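Local structure of acyltransferase (Actinoplanes teichomyceticus, 4Q38) at residues 163-166 / 170-173; 67-72 / 122-127. The protein transfers long aliphatic acyl groups from acyl-CoA to the amino sugar of teicoplanin-type glycopeptide antibiotics. One frame throughout, in Å; residues are numbered along the deposited sequence.

Interaction 1 of 2, residues 163-166 / 170-173; sequences AIHR and GQGG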
loop_
_atom_site.group_PDB
_atom_site.type_symbol
_atom_site.label_atom_id
_atom_site.label_comp_id
_atom_site.label_asym_id
_atom_site.label_seq_id
_atom_site.Cartn_x
_atom_site.Cartn_y
_atom_site.Cartn_z
ATOM N N ALA A 163 7.363 0.632 9.105
ATOM C CA ALA A 163 8.823 0.867 9.063
ATOM C C ALA A 163 9.198 2.005 8.116
ATOM O O ALA A 163 10.036 2.850 8.452
ATOM C CB ALA A 163 9.566 -0.404 8.681
ATOM N N ILE A 164 8.561 2.030 6.945
ATOM C CA ILE A 164 8.753 3.107 5.968
ATOM C C ILE A 164 8.401 4.470 6.551
ATOM O O ILE A 164 9.132 5.434 6.350
ATOM C CB ILE A 164 7.952 2.846 4.668
ATOM C CG1 ILE A 164 8.665 1.781 3.806
ATOM C CG2 ILE A 164 7.718 4.138 3.886
ATOM C CD1 ILE A 164 7.750 1.122 2.785
ATOM N N HIS A 165 7.278 4.566 7.263
ATOM C CA HIS A 165 6.920 5.851 7.869
ATOM C C HIS A 165 8.038 6.384 8.723
ATOM O O HIS A 165 8.419 7.559 8.603
ATOM C CB HIS A 165 5.621 5.769 8.675
ATOM C CG HIS A 165 5.184 7.103 9.240
ATOM N ND1 HIS A 165 5.787 7.667 10.300
ATOM C CD2 HIS A 165 4.190 7.986 8.836
ATOM C CE1 HIS A 165 5.211 8.850 10.567
ATOM N NE2 HIS A 165 4.229 9.044 9.677
ATOM N N ARG A 166 8.596 5.521 9.568
ATOM C CA ARG A 166 9.625 5.930 10.520
ATOM C C ARG A 166 10.931 6.297 9.819
ATOM O O ARG A 166 11.586 7.266 10.199
ATOM C CB ARG A 166 9.860 4.845 11.569
ATOM C CG ARG A 166 10.884 5.211 12.641
ATOM C CD ARG A 166 11.010 4.117 13.693
ATOM N NE ARG A 166 9.773 3.945 14.459
ATOM C CZ ARG A 166 9.474 4.598 15.583
ATOM N NH1 ARG A 166 10.317 5.498 16.091
ATOM N NH2 ARG A 166 8.321 4.353 16.197
ATOM N N GLY A 170 10.829 10.045 10.670
ATOM C CA GLY A 170 11.592 10.040 11.912
ATOM C C GLY A 170 10.837 9.622 13.169
ATOM O O GLY A 170 11.449 9.436 14.220
ATOM N N GLN A 171 9.517 9.494 13.077
ATOM C CA GLN A 171 8.730 8.989 14.204
ATOM C C GLN A 171 7.690 7.980 13.717
ATOM O O GLN A 171 7.502 7.818 12.512
ATOM C CB GLN A 171 8.083 10.132 15.006
ATOM C CG GLN A 171 6.860 10.773 14.367
ATOM C CD GLN A 171 7.210 11.640 13.177
ATOM O OE1 GLN A 171 6.978 11.258 12.034
ATOM N NE2 GLN A 171 7.779 12.813 13.440
ATOM N N GLY A 172 7.028 7.308 14.658
ATOM C CA GLY A 172 6.074 6.254 14.342
ATOM C C GLY A 172 4.834 6.748 13.632
ATOM O O GLY A 172 4.341 7.842 13.908
ATOM N N GLY A 173 4.320 5.931 12.714
ATOM C CA GLY A 173 3.122 6.282 11.953
ATOM C C GLY A 173 2.909 5.305 10.807
ATOM O O GLY A 173 3.667 4.341 10.651
HETATM O O HOH W 1 12.740 6.518 15.275
#

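Interaction 2 of 2, residues 67-72 / 122-127; sequences ELDAEE and ARYFHV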
loop_
_atom_site.group_PDB
_atom_site.type_symbol
_atom_site.label_atom_id
_atom_site.label_comp_id
_atom_site.label_asym_id
_atom_site.label_seq_id
_atom_site.Cartn_x
_atom_site.Cartn_y
_atom_site.Cartn_z
ATOM N N GLU A 67 9.294 -4.202 16.519
ATOM C CA GLU A 67 9.008 -4.230 17.958
ATOM C C GLU A 67 8.819 -2.839 18.538
ATOM O O GLU A 67 7.893 -2.621 19.313
ATOM C CB GLU A 67 10.100 -4.987 18.740
ATOM C CG GLU A 67 10.222 -6.470 18.389
ATOM C CD GLU A 67 8.950 -7.271 18.661
ATOM O OE1 GLU A 67 8.551 -8.071 17.786
ATOM O OE2 GLU A 67 8.347 -7.110 19.750
ATOM N N LEU A 68 9.687 -1.904 18.152
ATOM C CA LEU A 68 9.625 -0.531 18.663
ATOM C C LEU A 68 8.260 0.119 18.410
ATOM O O LEU A 68 7.618 0.630 19.344
ATOM C CB LEU A 68 10.740 0.328 18.059
ATOM C CG LEU A 68 10.749 1.820 18.417
ATOM C CD1 LEU A 68 10.992 2.025 19.911
ATOM C CD2 LEU A 68 11.788 2.562 17.590
ATOM N N ASP A 69 7.825 0.094 17.149
ATOM C CA ASP A 69 6.526 0.659 16.775
ATOM C C ASP A 69 5.368 -0.064 17.450
ATOM O O ASP A 69 4.442 0.582 17.923
ATOM C CB ASP A 69 6.329 0.641 15.253
ATOM C CG ASP A 69 7.480 1.280 14.517
ATOM O OD1 ASP A 69 8.471 0.580 14.287
ATOM O OD2 ASP A 69 7.396 2.472 14.167
ATOM N N ALA A 70 5.425 -1.395 17.473
ATOM C CA ALA A 70 4.360 -2.216 18.060
ATOM C C ALA A 70 4.116 -1.873 19.536
ATOM O O ALA A 70 2.960 -1.727 19.964
ATOM C CB ALA A 70 4.667 -3.696 17.888
ATOM N N GLU A 71 5.205 -1.730 20.296
ATOM C CA GLU A 71 5.130 -1.278 21.694
ATOM C C GLU A 71 4.365 0.023 21.779
ATOM O O GLU A 71 3.452 0.167 22.594
ATOM C CB GLU A 71 6.523 -1.024 22.270
ATOM C CG GLU A 71 7.296 -2.255 22.689
ATOM C CD GLU A 71 8.717 -1.911 23.102
ATOM O OE1 GLU A 71 8.884 -1.232 24.138
ATOM O OE2 GLU A 71 9.661 -2.310 22.384
ATOM N N GLU A 72 4.757 0.977 20.938
ATOM C CA GLU A 72 4.150 2.302 20.928
ATOM C C GLU A 72 2.682 2.249 20.517
ATOM O O GLU A 72 1.836 2.963 21.077
ATOM C CB GLU A 72 4.938 3.248 20.015
ATOM C CG GLU A 72 6.347 3.551 20.517
ATOM C CD GLU A 72 7.143 4.459 19.591
ATOM O OE1 GLU A 72 6.630 4.863 18.521
ATOM O OE2 GLU A 72 8.296 4.778 19.945
ATOM N N ALA A 122 -3.171 9.508 17.019
ATOM C CA ALA A 122 -3.405 10.148 15.722
ATOM C C ALA A 122 -2.428 9.632 14.667
ATOM O O ALA A 122 -2.837 9.274 13.561
ATOM C CB ALA A 122 -3.301 11.654 15.848
ATOM N N ARG A 123 -1.143 9.605 15.014
ATOM C CA ARG A 123 -0.100 9.075 14.118
ATOM C C ARG A 123 -0.355 7.618 13.732
ATOM O O ARG A 123 -0.107 7.227 12.597
ATOM C CB ARG A 123 1.287 9.203 14.761
ATOM C CG ARG A 123 1.783 10.640 14.876
ATOM C CD ARG A 123 3.213 10.694 15.400
ATOM N NE ARG A 123 3.328 10.513 16.852
ATOM C CZ ARG A 123 3.934 9.482 17.437
ATOM N NH1 ARG A 123 4.474 8.495 16.707
ATOM N NH2 ARG A 123 4.011 9.438 18.762
ATOM N N TYR A 124 -0.842 6.819 14.676
ATOM C CA TYR A 124 -1.077 5.405 14.414
ATOM C C TYR A 124 -2.530 5.086 14.035
ATOM O O TYR A 124 -2.918 3.922 13.992
ATOM C CB TYR A 124 -0.630 4.555 15.610
ATOM C CG TYR A 124 0.871 4.472 15.819
ATOM C CD1 TYR A 124 1.714 3.971 14.819
ATOM C CD2 TYR A 124 1.446 4.854 17.034
ATOM C CE1 TYR A 124 3.079 3.869 15.017
ATOM C CE2 TYR A 124 2.818 4.756 17.247
ATOM C CZ TYR A 124 3.632 4.267 16.235
ATOM O OH TYR A 124 4.994 4.164 16.437
ATOM N N PHE A 125 -3.325 6.113 13.740
ATOM C CA PHE A 125 -4.758 5.923 13.478
ATOM C C PHE A 125 -5.054 4.770 12.513
ATOM O O PHE A 125 -5.869 3.904 12.791
ATOM C CB PHE A 125 -5.410 7.217 12.968
ATOM C CG PHE A 125 -6.879 7.073 12.657
ATOM C CD1 PHE A 125 -7.831 7.077 13.685
ATOM C CD2 PHE A 125 -7.316 6.918 11.342
ATOM C CE1 PHE A 125 -9.184 6.927 13.400
ATOM C CE2 PHE A 125 -8.668 6.771 11.051
ATOM C CZ PHE A 125 -9.606 6.783 12.083
ATOM N N HIS A 126 -4.392 4.778 11.368
ATOM C CA HIS A 126 -4.678 3.795 10.320
ATOM C C HIS A 126 -4.114 2.436 10.599
ATOM O O HIS A 126 -4.528 1.440 10.001
ATOM C CB HIS A 126 -4.231 4.351 8.977
ATOM C CG HIS A 126 -5.054 5.531 8.548
ATOM N ND1 HIS A 126 -6.351 5.411 8.203
ATOM C CD2 HIS A 126 -4.746 6.888 8.467
ATOM C CE1 HIS A 126 -6.848 6.631 7.904
ATOM N NE2 HIS A 126 -5.866 7.530 8.057
ATOM N N VAL A 127 -3.166 2.364 11.525
ATOM C CA VAL A 127 -2.775 1.063 12.066
ATOM C C VAL A 127 -3.939 0.460 12.871
ATOM O O VAL A 127 -4.226 -0.751 12.759
ATOM C CB VAL A 127 -1.503 1.170 12.932
ATOM C CG1 VAL A 127 -1.144 -0.184 13.536
ATOM C CG2 VAL A 127 -0.346 1.706 12.104
HETATM O O HOH W 2 4.712 7.047 20.200
HETATM O O HOH W 3 7.093 7.434 17.423
#

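Interaction 1 of 2, residues 163-166 / 170-173
The carbonyl oxygen of Gln171 is approached by two consecutive residues of the last turns of helix 157-169. His165 ND1 donates a hydrogen bond to Gln171 O at 2.8 Å; the acceptor lies practically in the imidazole plane, though the bond is bent, with 133° at the hydrogen. From the next residue, Arg166 CA adds a longer C-H...O contact of 3.5 Å to Gln171 O. Because His165 CG stands anti to the backbone N (chi1 -176°), the ring swings off the helix and over the returning chain. Gly173 CA then sits almost squarely above its face, 3.4 Å from the ring centroid, a close CH-pi approach made by a backbone without a side chain. The far nitrogen of the ring, NE2, is hydrogen-bonded to the hydroxyl of Tyr116, so the imidazole is gripped at both nitrogens and has little freedom to rotate. His165 CE1 comes within 3.3 Å of Gln171 OE1, which lies out of the ring plane on the side away from Gly173 CA, and the amide plane is turned well away from that of the ring. Arg166 runs out extended and then bends at chi3 (-65°), which lays its guanidinium over the peptide between Gln171 and Gly172; NH2 is 3.5 Å from Gly172 CA. The charged nitrogens look elsewhere, NE to Asp69 and NH2 to Glu72 in salt bridges, while Arg166 NH1 donates to a water 2.8 Å away, which in turn makes only a weak bond to Gly170 O. Gly170 N still bonds to Arg166 O at 2.9 Å in the i to i+4 manner of a helix, but its positive phi then turns the chain. This is a glycine-terminated helix C-terminus whose glycine-rich exit loop folds back along the final turn.

Interaction 2 of 2, residues 67-72 / 122-127
At the break between helices 119-123 and 125-143, Tyr124 spans the gap to helix 67-76, where its hydroxyl meets Glu72. The phenol OH donates a hydrogen bond of 2.7 Å to Glu72 OE1, which it reaches on the anti side of the carboxylate, 20° out of the carboxylate plane. Glu72 OE1 also takes a salt bridge from Arg166 NH2. That oxygen lies in the plane of the tyrosine ring, at its edge, whereas the carboxylate as a whole is turned steeply against the ring. Beyond CG the Glu72 chain is extended (chi2 178°), long enough to carry OE1 to the phenol while CB rests 3.8 Å from Tyr124 CE2. Tyr124 occupies the N-cap position of helix 125-143 and is also the first residue to leave the preceding helix, so the contact ties a helix-helix junction of the all-helical N-terminal region to a separate helix. Asp69, one turn earlier than Glu72, flanks the same hydroxyl: its OD2 is 3.7 Å from Tyr124 OH, too far for a bond, with carboxylate and ring planes perpendicular, and OD2 is engaged instead by Arg166. Arg123 stays beyond salt-bridge range of Glu72, and the two are bridged by water, one molecule donating to Glu72 OE1 at 2.8 Å and accepting a weak bond from Arg123 NH1.

In the fold
Interactions 1 and 2, with centres about 9 Å apart, merge into one polar network in the helical N-terminal domain. Arg166 of interaction 1 joins them by a salt bridge, its NE 2.8 Å from Asp69 OD2 in helix 67-76. A second tie runs from the exit loop, where Gly172 O probably accepts a hydrogen bond from Arg123 NH1 at 2.9 Å. Tyr124 fills the seam between, its OH 3.2 Å from Gly172 CA and its CE1 3.3 Å from Gly173 N. Neither contact touches the coenzyme A or sugar pockets; the side chain of His165 is about 12 Å from the bound decanoyl-glucosamine.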